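PDB 2BK9: Cg9734-pa, which binds a hexacoordinate heme within a globin fold and probably serves in oxygen binding or transport in the fruit fly. Local coordinates for residues M1-E5 against T130-L134; L8-W13 against Q127-W131; V68-S72 against L85-W89. The protein carries 1 engineered substitution. All coordinates share one frame; numbering follows the deposited sequence. Where two conformers were deposited one is given.

Interaction 1 of 3, residues M1-E5 against T130-L134; sequences MNSDE and TWAKL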
loop_
_atom_site.group_PDB
_atom_site.type_symbol
_atom_site.label_atom_id
_atom_site.label_comp_id
_atom_site.label_asym_id
_atom_site.label_seq_id
_atom_site.Cartn_x
_atom_site.Cartn_y
_atom_site.Cartn_z
ATOM N N MET A 1 14.488 -12.469 -3.600
ATOM C CA MET A 1 14.644 -11.301 -4.463
ATOM C C MET A 1 16.126 -11.029 -4.577
ATOM O O MET A 1 16.820 -10.900 -3.553
ATOM C CB MET A 1 13.929 -10.131 -3.846
ATOM C CG MET A 1 14.028 -8.930 -4.684
ATOM S SD MET A 1 12.936 -7.624 -4.217
ATOM C CE MET A 1 11.405 -8.196 -4.882
ATOM N N ASN A 2 16.620 -10.988 -5.807
ATOM C CA ASN A 2 18.052 -10.871 -6.023
ATOM C C ASN A 2 18.488 -9.428 -5.862
ATOM O O ASN A 2 17.665 -8.488 -5.659
ATOM C CB ASN A 2 18.507 -11.482 -7.367
ATOM C CG ASN A 2 17.968 -10.761 -8.591
ATOM O OD1 ASN A 2 17.559 -11.414 -9.544
ATOM N ND2 ASN A 2 18.001 -9.464 -8.607
ATOM N N SER A 3 19.802 -9.243 -5.886
ATOM C CA SER A 3 20.319 -7.943 -5.533
ATOM C C SER A 3 19.913 -6.890 -6.575
ATOM O O SER A 3 19.670 -5.720 -6.203
ATOM C CB SER A 3 21.841 -8.032 -5.313
ATOM O OG SER A 3 22.140 -8.790 -4.139
ATOM N N ASP A 4 19.827 -7.284 -7.845
ATOM C CA ASP A 4 19.357 -6.380 -8.886
ATOM C C ASP A 4 17.920 -5.923 -8.594
ATOM O O ASP A 4 17.589 -4.772 -8.785
ATOM C CB ASP A 4 19.466 -7.007 -10.293
ATOM C CG ASP A 4 20.894 -7.193 -10.752
ATOM O OD1 ASP A 4 21.723 -6.313 -10.543
ATOM O OD2 ASP A 4 21.261 -8.223 -11.336
ATOM N N GLU A 5 17.075 -6.824 -8.149
ATOM C CA GLU A 5 15.684 -6.532 -7.915
ATOM C C GLU A 5 15.532 -5.552 -6.738
ATOM O O GLU A 5 14.715 -4.630 -6.781
ATOM C CB GLU A 5 14.928 -7.814 -7.694
ATOM C CG GLU A 5 14.750 -8.621 -8.969
ATOM C CD GLU A 5 14.209 -10.022 -8.726
ATOM O OE1 GLU A 5 14.493 -10.658 -7.702
ATOM O OE2 GLU A 5 13.461 -10.507 -9.568
ATOM N N THR A 130 8.673 -7.060 -10.612
ATOM C CA THR A 130 9.505 -7.048 -9.415
ATOM C C THR A 130 8.744 -6.383 -8.262
ATOM O O THR A 130 8.744 -6.880 -7.155
ATOM C CB THR A 130 10.821 -6.325 -9.709
ATOM O OG1 THR A 130 11.499 -7.044 -10.756
ATOM C CG2 THR A 130 11.704 -6.237 -8.507
ATOM N N TRP A 131 8.110 -5.250 -8.559
ATOM C CA TRP A 131 7.269 -4.590 -7.574
ATOM C C TRP A 131 6.128 -5.499 -7.104
ATOM O O TRP A 131 5.816 -5.552 -5.913
ATOM C CB TRP A 131 6.720 -3.273 -8.109
ATOM C CG TRP A 131 7.641 -2.132 -7.910
ATOM C CD1 TRP A 131 8.597 -1.690 -8.765
ATOM C CD2 TRP A 131 7.765 -1.343 -6.745
ATOM N NE1 TRP A 131 9.281 -0.629 -8.217
ATOM C CE2 TRP A 131 8.782 -0.390 -6.983
ATOM C CE3 TRP A 131 7.101 -1.330 -5.520
ATOM C CZ2 TRP A 131 9.124 0.548 -6.048
ATOM C CZ3 TRP A 131 7.446 -0.390 -4.592
ATOM C CH2 TRP A 131 8.439 0.550 -4.873
ATOM N N ALA A 132 5.474 -6.193 -8.028
ATOM C CA ALA A 132 4.393 -7.081 -7.652
ATOM C C ALA A 132 4.891 -8.197 -6.747
ATOM O O ALA A 132 4.131 -8.645 -5.879
ATOM C CB ALA A 132 3.700 -7.639 -8.851
ATOM N N LYS A 133 6.128 -8.651 -6.925
ATOM C CA LYS A 133 6.690 -9.647 -6.011
ATOM C C LYS A 133 6.815 -9.108 -4.585
ATOM O O LYS A 133 6.503 -9.826 -3.622
ATOM C CB LYS A 133 8.039 -10.058 -6.541
ATOM C CG LYS A 133 8.719 -11.162 -5.834
ATOM C CD LYS A 133 9.874 -11.758 -6.619
ATOM C CE LYS A 133 10.418 -11.020 -7.784
ATOM N NZ LYS A 133 10.097 -11.576 -9.128
ATOM N N LEU A 134 7.253 -7.868 -4.434
ATOM C CA LEU A 134 7.319 -7.257 -3.130
ATOM C C LEU A 134 5.930 -7.130 -2.521
ATOM O O LEU A 134 5.696 -7.483 -1.375
ATOM C CB LEU A 134 7.964 -5.866 -3.189
ATOM C CG LEU A 134 7.919 -5.058 -1.887
ATOM C CD1 LEU A 134 8.679 -5.749 -0.787
ATOM C CD2 LEU A 134 8.458 -3.667 -2.136
#

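Interaction 2 of 3, residues L8-W13 against Q127-W131; sequences LIKKTW and QAATW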
loop_
_atom_site.group_PDB
_atom_site.type_symbol
_atom_site.label_atom_id
_atom_site.label_comp_id
_atom_site.label_asym_id
_atom_site.label_seq_id
_atom_site.Cartn_x
_atom_site.Cartn_y
_atom_site.Cartn_z
ATOM N N LEU A 8 16.530 -2.181 -7.960
ATOM C CA LEU A 8 15.512 -1.626 -8.835
ATOM C C LEU A 8 14.351 -1.028 -8.037
ATOM O O LEU A 8 13.877 0.052 -8.334
ATOM C CB LEU A 8 15.060 -2.727 -9.791
ATOM C CG LEU A 8 14.098 -2.335 -10.902
ATOM C CD1 LEU A 8 12.615 -2.316 -10.339
ATOM C CD2 LEU A 8 14.570 -1.022 -11.636
ATOM N N ILE A 9 13.895 -1.758 -7.036
ATOM C CA ILE A 9 12.815 -1.240 -6.171
ATOM C C ILE A 9 13.275 0.069 -5.501
ATOM O O ILE A 9 12.572 1.073 -5.541
ATOM C CB ILE A 9 12.413 -2.282 -5.140
ATOM C CG1 ILE A 9 11.589 -3.448 -5.746
ATOM C CG2 ILE A 9 11.531 -1.652 -4.053
ATOM C CD1 ILE A 9 10.124 -3.359 -5.925
ATOM N N LYS A 10 14.452 0.057 -4.922
ATOM C CA LYS A 10 14.922 1.252 -4.242
ATOM C C LYS A 10 15.001 2.453 -5.157
ATOM O O LYS A 10 14.543 3.545 -4.815
ATOM C CB LYS A 10 16.235 0.999 -3.521
ATOM C CG LYS A 10 16.079 0.122 -2.307
ATOM C CD LYS A 10 17.393 0.008 -1.558
ATOM C CE LYS A 10 17.233 -0.763 -0.286
ATOM N NZ LYS A 10 18.278 -0.265 0.650
ATOM N N LYS A 11 15.610 2.271 -6.305
ATOM C CA LYS A 11 15.832 3.387 -7.199
ATOM C C LYS A 11 14.506 3.887 -7.798
ATOM O O LYS A 11 14.299 5.083 -7.882
ATOM C CB LYS A 11 16.797 3.022 -8.295
ATOM C CG LYS A 11 18.237 2.753 -7.879
ATOM C CD LYS A 11 18.879 3.853 -7.031
ATOM C CE LYS A 11 18.963 5.176 -7.768
ATOM N NZ LYS A 11 19.586 6.229 -6.952
ATOM N N THR A 12 13.624 2.994 -8.226
ATOM C CA THR A 12 12.348 3.441 -8.803
ATOM C C THR A 12 11.429 4.048 -7.758
ATOM O O THR A 12 10.646 4.935 -8.102
ATOM C CB THR A 12 11.639 2.309 -9.569
ATOM O OG1 THR A 12 11.415 1.173 -8.714
ATOM C CG2 THR A 12 12.414 1.877 -10.795
ATOM N N TRP A 13 11.546 3.644 -6.507
ATOM C CA TRP A 13 10.748 4.222 -5.440
ATOM C C TRP A 13 11.075 5.695 -5.194
ATOM O O TRP A 13 10.211 6.423 -4.757
ATOM C CB TRP A 13 11.003 3.422 -4.158
ATOM C CG TRP A 13 10.323 3.889 -2.936
ATOM C CD1 TRP A 13 10.929 4.224 -1.779
ATOM C CD2 TRP A 13 8.921 3.983 -2.681
ATOM N NE1 TRP A 13 9.991 4.518 -0.820
ATOM C CE2 TRP A 13 8.752 4.410 -1.346
ATOM C CE3 TRP A 13 7.772 3.780 -3.450
ATOM C CZ2 TRP A 13 7.487 4.577 -0.788
ATOM C CZ3 TRP A 13 6.543 3.991 -2.886
ATOM C CH2 TRP A 13 6.407 4.369 -1.559
ATOM N N GLN A 127 9.966 -4.665 -14.557
ATOM C CA GLN A 127 10.104 -3.846 -13.347
ATOM C C GLN A 127 8.831 -3.871 -12.526
ATOM O O GLN A 127 8.867 -3.969 -11.312
ATOM C CB GLN A 127 10.514 -2.440 -13.776
ATOM C CG GLN A 127 11.822 -2.423 -14.568
ATOM C CD GLN A 127 12.145 -1.083 -15.154
ATOM O OE1 GLN A 127 11.234 -0.316 -15.485
ATOM N NE2 GLN A 127 13.433 -0.762 -15.249
ATOM N N ALA A 128 7.692 -3.806 -13.199
ATOM C CA ALA A 128 6.401 -3.902 -12.514
ATOM C C ALA A 128 6.261 -5.260 -11.846
ATOM O O ALA A 128 5.724 -5.361 -10.743
ATOM C CB ALA A 128 5.265 -3.654 -13.452
ATOM N N ALA A 129 6.746 -6.337 -12.488
ATOM C CA ALA A 129 6.702 -7.640 -11.897
ATOM C C ALA A 129 7.538 -7.727 -10.639
ATOM O O ALA A 129 7.139 -8.380 -9.674
ATOM C CB ALA A 129 7.133 -8.687 -12.904
ATOM N N THR A 130 8.673 -7.060 -10.612
ATOM C CA THR A 130 9.505 -7.048 -9.415
ATOM C C THR A 130 8.744 -6.383 -8.262
ATOM O O THR A 130 8.744 -6.880 -7.155
ATOM C CB THR A 130 10.821 -6.325 -9.709
ATOM O OG1 THR A 130 11.499 -7.044 -10.756
ATOM C CG2 THR A 130 11.704 -6.237 -8.507
ATOM N N TRP A 131 8.110 -5.250 -8.559
ATOM C CA TRP A 131 7.269 -4.590 -7.574
ATOM C C TRP A 131 6.128 -5.499 -7.104
ATOM O O TRP A 131 5.816 -5.552 -5.913
ATOM C CB TRP A 131 6.720 -3.273 -8.109
ATOM C CG TRP A 131 7.641 -2.132 -7.910
ATOM C CD1 TRP A 131 8.597 -1.690 -8.765
ATOM C CD2 TRP A 131 7.765 -1.343 -6.745
ATOM N NE1 TRP A 131 9.281 -0.629 -8.217
ATOM C CE2 TRP A 131 8.782 -0.390 -6.983
ATOM C CE3 TRP A 131 7.101 -1.330 -5.520
ATOM C CZ2 TRP A 131 9.124 0.548 -6.048
ATOM C CZ3 TRP A 131 7.446 -0.390 -4.592
ATOM C CH2 TRP A 131 8.439 0.550 -4.873
#

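Interaction 3 of 3, residues V68-S72 against L85-W89; sequences VFDES and LDEIW. With HEM (protoporphyrin IX containing Fe), chain B.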
loop_
_atom_site.group_PDB
_atom_site.type_symbol
_atom_site.label_atom_id
_atom_site.label_comp_id
_atom_site.label_asym_id
_atom_site.label_seq_id
_atom_site.Cartn_x
_atom_site.Cartn_y
_atom_site.Cartn_z
ATOM N N VAL A 68 4.651 3.561 5.182
ATOM C CA VAL A 68 4.823 2.168 5.499
ATOM C C VAL A 68 5.551 1.437 4.367
ATOM O O VAL A 68 6.398 0.590 4.632
ATOM C CB VAL A 68 3.453 1.513 5.840
ATOM C CG1 VAL A 68 3.551 0.015 5.990
ATOM C CG2 VAL A 68 2.903 2.132 7.140
ATOM N N PHE A 69 5.214 1.740 3.122
ATOM C CA PHE A 69 6.022 1.211 2.038
ATOM C C PHE A 69 7.463 1.684 2.108
ATOM O O PHE A 69 8.377 0.912 1.893
ATOM C CB PHE A 69 5.390 1.535 0.680
ATOM C CG PHE A 69 4.422 0.476 0.257
ATOM C CD1 PHE A 69 3.092 0.574 0.484
ATOM C CD2 PHE A 69 4.890 -0.743 -0.238
ATOM C CE1 PHE A 69 2.240 -0.459 0.104
ATOM C CE2 PHE A 69 4.035 -1.730 -0.595
ATOM C CZ PHE A 69 2.701 -1.564 -0.438
ATOM N N ASP A 70 7.681 2.942 2.478
ATOM C CA ASP A 70 9.054 3.426 2.578
ATOM C C ASP A 70 9.840 2.661 3.654
ATOM O O ASP A 70 10.987 2.260 3.434
ATOM C CB ASP A 70 9.075 4.903 2.870
ATOM C CG ASP A 70 10.427 5.472 2.750
ATOM O OD1 ASP A 70 11.042 5.413 1.686
ATOM O OD2 ASP A 70 10.965 5.977 3.744
ATOM N N GLU A 71 9.194 2.454 4.792
ATOM C CA GLU A 71 9.814 1.674 5.844
ATOM C C GLU A 71 10.185 0.260 5.392
ATOM O O GLU A 71 11.244 -0.272 5.757
ATOM C CB GLU A 71 8.865 1.617 7.042
ATOM C CG GLU A 71 8.697 2.873 7.836
ATOM C CD GLU A 71 9.840 3.084 8.753
ATOM O OE1 GLU A 71 10.200 2.109 9.478
ATOM O OE2 GLU A 71 10.327 4.215 8.728
ATOM N N SER A 72 9.305 -0.318 4.606
ATOM C CA SER A 72 9.471 -1.660 4.094
ATOM C C SER A 72 10.633 -1.727 3.126
ATOM O O SER A 72 11.486 -2.643 3.187
ATOM C CB SER A 72 8.216 -2.121 3.389
ATOM O OG SER A 72 7.121 -2.161 4.296
ATOM N N LEU A 85 9.904 -7.108 7.803
ATOM C CA LEU A 85 8.672 -7.046 7.005
ATOM C C LEU A 85 7.512 -7.718 7.719
ATOM O O LEU A 85 6.387 -7.237 7.730
ATOM C CB LEU A 85 8.872 -7.647 5.625
ATOM C CG LEU A 85 9.811 -6.895 4.699
ATOM C CD1 LEU A 85 10.096 -7.705 3.468
ATOM C CD2 LEU A 85 9.231 -5.538 4.326
ATOM N N ASP A 86 7.782 -8.880 8.314
ATOM C CA ASP A 86 6.738 -9.589 9.028
ATOM C C ASP A 86 6.214 -8.705 10.160
ATOM O O ASP A 86 4.992 -8.638 10.399
ATOM C CB ASP A 86 7.221 -10.915 9.565
ATOM C CG ASP A 86 6.075 -11.720 10.095
ATOM O OD1 ASP A 86 5.344 -12.334 9.340
ATOM O OD2 ASP A 86 5.829 -11.747 11.299
ATOM N N GLU A 87 7.110 -8.036 10.879
ATOM C CA GLU A 87 6.695 -7.156 11.948
ATOM C C GLU A 87 5.833 -6.023 11.419
ATOM O O GLU A 87 4.776 -5.744 11.968
ATOM C CB GLU A 87 7.931 -6.630 12.672
ATOM C CG GLU A 87 7.561 -5.695 13.762
ATOM C CD GLU A 87 8.740 -5.032 14.455
ATOM O OE1 GLU A 87 9.931 -5.143 14.015
ATOM O OE2 GLU A 87 8.488 -4.336 15.461
ATOM N N ILE A 88 6.326 -5.307 10.427
ATOM C CA ILE A 88 5.624 -4.146 9.889
ATOM C C ILE A 88 4.203 -4.545 9.500
ATOM O O ILE A 88 3.225 -3.883 9.846
ATOM C CB ILE A 88 6.401 -3.560 8.711
ATOM C CG1 ILE A 88 7.710 -2.887 9.198
ATOM C CG2 ILE A 88 5.550 -2.614 7.915
ATOM C CD1 ILE A 88 8.706 -2.634 8.097
ATOM N N TRP A 89 4.115 -5.577 8.679
ATOM C CA TRP A 89 2.844 -5.870 7.995
ATOM C C TRP A 89 1.874 -6.655 8.867
ATOM O O TRP A 89 0.677 -6.558 8.669
ATOM C CB TRP A 89 3.115 -6.490 6.641
ATOM C CG TRP A 89 3.681 -5.463 5.720
ATOM C CD1 TRP A 89 5.013 -5.217 5.450
ATOM C CD2 TRP A 89 2.955 -4.475 5.020
ATOM N NE1 TRP A 89 5.124 -4.134 4.621
ATOM C CE2 TRP A 89 3.870 -3.674 4.335
ATOM C CE3 TRP A 89 1.604 -4.205 4.883
ATOM C CZ2 TRP A 89 3.470 -2.635 3.508
ATOM C CZ3 TRP A 89 1.213 -3.166 4.069
ATOM C CH2 TRP A 89 2.142 -2.407 3.383
HETATM C CHA HEM B . -6.008 3.215 9.551
HETATM C CHB HEM B . -2.116 1.859 7.074
HETATM C CHC HEM B . -4.994 -0.177 3.871
HETATM C CHD HEM B . -8.852 1.554 6.075
HETATM C C1A HEM B . -4.714 2.955 9.182
HETATM C C2A HEM B . -3.536 3.199 10.016
HETATM C C3A HEM B . -2.430 2.806 9.345
HETATM C C4A HEM B . -2.905 2.351 8.070
HETATM C CMA HEM B . -0.939 2.822 9.734
HETATM C CAA HEM B . -3.608 3.792 11.428
HETATM C CBA HEM B . -4.060 2.735 12.437
HETATM C CGA HEM B . -4.224 3.442 13.757
HETATM O O1A HEM B . -5.273 4.119 13.972
HETATM O O2A HEM B . -3.319 3.323 14.598
HETATM C C1B HEM B . -2.555 1.224 5.936
HETATM C C2B HEM B . -1.690 0.559 5.003
HETATM C C3B HEM B . -2.506 -0.017 4.099
HETATM C C4B HEM B . -3.862 0.228 4.489
HETATM C CMB HEM B . -0.189 0.566 5.073
HETATM C CAB HEM B . -2.147 -0.890 2.960
HETATM C CBB HEM B . -1.051 -0.793 2.230
HETATM C C1C HEM B . -6.293 0.092 4.171
HETATM C C2C HEM B . -7.475 -0.372 3.453
HETATM C C3C HEM B . -8.553 0.162 4.027
HETATM C C4C HEM B . -8.085 0.938 5.146
HETATM C CMC HEM B . -7.426 -1.323 2.259
HETATM C CAC HEM B . -9.970 -0.051 3.563
HETATM C CBC HEM B . -10.990 0.770 3.702
HETATM C C1D HEM B . -8.438 2.179 7.205
HETATM C C2D HEM B . -9.283 2.709 8.189
HETATM C C3D HEM B . -8.451 3.220 9.222
HETATM C C4D HEM B . -7.109 2.929 8.793
HETATM C CMD HEM B . -10.798 2.782 8.127
HETATM C CAD HEM B . -8.924 3.884 10.488
HETATM C CBD HEM B . -9.214 5.337 10.281
HETATM C CGD HEM B . -9.714 6.032 11.509
HETATM O O1D HEM B . -10.137 7.208 11.410
HETATM O O2D HEM B . -9.689 5.418 12.608
HETATM N NA HEM B . -4.300 2.408 8.014
HETATM N NB HEM B . -3.900 1.016 5.609
HETATM N NC HEM B . -6.698 0.890 5.210
HETATM N ND HEM B . -7.121 2.305 7.589
HETATM FE FE HEM B . -5.503 1.693 6.610
#

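Interaction 1 of 3, residues M1-E5 against T130-L134
Glu-5 OE1 takes a hydrogen bond from the backbone N of Asn-2 at 2.9 Å, arriving on the anti side and 19° out of the carboxylate plane, while OE2 of the same carboxylate faces Lys-133 NZ across the contact. Glu-5 OE2 stands 3.6 Å from Lys-133 NZ, a salt bridge long enough to rest on charge more than on close contact. Asn-2 is the N-cap of helix 3-17, and an N-cap backbone N-H bound by the side chain three residues on is one of the two bonds of a capping box. Lower on the same side chain, Glu-5 CB lies 3.7 Å from Thr-130 CG2, so an apolar stem leads to the charged end. Met-1 comes in with its terminal methyl: CG is anti to the backbone N (chi1 -179°), and the chain bends about the CG-SD bond to bring CE within 3.7 Å of Thr-130 O, with the CG of Lys-133 close by. With an alanine at Glu-5, the ammonium of Lys-133 is likely to lose this partner and the backbone N-H of Asn-2 its acceptor. Here the start of helix 3-17 rests against helix 125-143, Thr-130 and Leu-134 continuing the contact onto Ile-9, while Leu-134 also touches Ile-73 of helix 56-75.

Interaction 2 of 3, residues L8-W13 against Q127-W131
Leu-8 opens the contact by leaning loosely on Gln-127, in detail doubtful because both side chains have a second conformer. Ile-9, the next residue, sets its CD1 methyl over a face of Trp-131, 3.3 Å from the centroid of the five-membered ring, a CH-pi contact of doubtful tightness, Ile-9 having two conformers. Its CG2 runs on toward CZ2 and CH2 of the same indole. At Thr-12, chi1 of 57° sets OG1 between the backbone N and the carbonyl carbon, where it accepts a hydrogen bond from Trp-131 NE1 at 2.8 Å, the hydroxyl lying in the indole plane. That hydroxyl donates a hydrogen bond to Leu-8 O, which Thr-12 N also reaches, from the opposite face of the carbonyl. Trp-13 ends the row obliquely, its CE3 3.6 Å from Trp-131 CH2, and its NE1 is probably hydrogen-bonded to Asp-70 OD1. Trp-131 is a knob in a hole made by Leu-8, Ile-9, Thr-12 and Trp-13; segments 8-13 and 127-131, on helices 3-17 and 125-143 of the globin fold, cross at -103°. One hydroxyl lets a buried indole N-H sit in a largely apolar socket and helps fix how the ring is turned.

Interaction 3 of 3, residues V68-S72 against L85-W89
Trp-89 lies between the two helices with its indole turned so that one face, the NE1 corner and the far end of the six-membered ring each meet a different set of neighbours. At the corner, NE1 donates to Ser-72 OG at 2.8 Å; the hydroxyl sits 22° out of the ring plane and the bond is bent, with an N-H...O angle of 144°. Ser-72 OG is anti to its carbonyl carbon, which turns it back over the preceding turn, and it donates a hydrogen bond to Val-68 O at 2.9 Å. Val-68 O also takes the backbone N-H of Ser-72, from the opposite face of the carbonyl, so one oxygen serves two donors.

Over one face of the indole lie two aliphatic branches. Val-68 CG1 approaches CZ2 of Trp-89 to 3.6 Å as a CH-pi contact displaced toward the ring's rim, and Ile-88 CG2 rests on that same face, 3.8 Å from Val-68 CG1. The helices carrying these residues, 56-75 and 81-96, run nearly antiparallel here; they are the E and F helices of the globin fold, which hold the heme between them and carry its axial ligands, His-61 and His-96.

The far end of the indole points at Phe-69. This pair is edge-to-face, with Trp-89 supplying the edge and Phe-69 the face, the planes at 62° and Trp-89 CH2 3.8 Å from Phe-69 CE1. Beside the two rings comes a vinyl of the heme: its CBB carbon lies in the plane of the indole, 3.8 Å from Trp-89 CH2, and touches Phe-69 too. The neighbouring heme methyl, CMB, packs on Val-68 CB at 3.8 Å. Near the end of helix 56-75, Ser-72 CB is met by Leu-85 CD2 of helix 81-96.

In the fold
Interactions 1 and 2 both join helix 3-17 to helix 125-143; their centres are about 7 Å apart, they share Thr-130 and Trp-131, and Leu-134 of one packs on Ile-9 of the other. Both tie the start of the chain to its last long helix. Interaction 3 is nested inside the loop they close and links helices 56-75 and 81-96, its centre about 16 Å from that of interaction 2. Those two nevertheless touch, since Trp-13 packs on Phe-69 and probably hydrogen-bonds Asp-70. Through Trp-13 the terminal helix pair therefore backs directly onto a helix that lines the heme pocket.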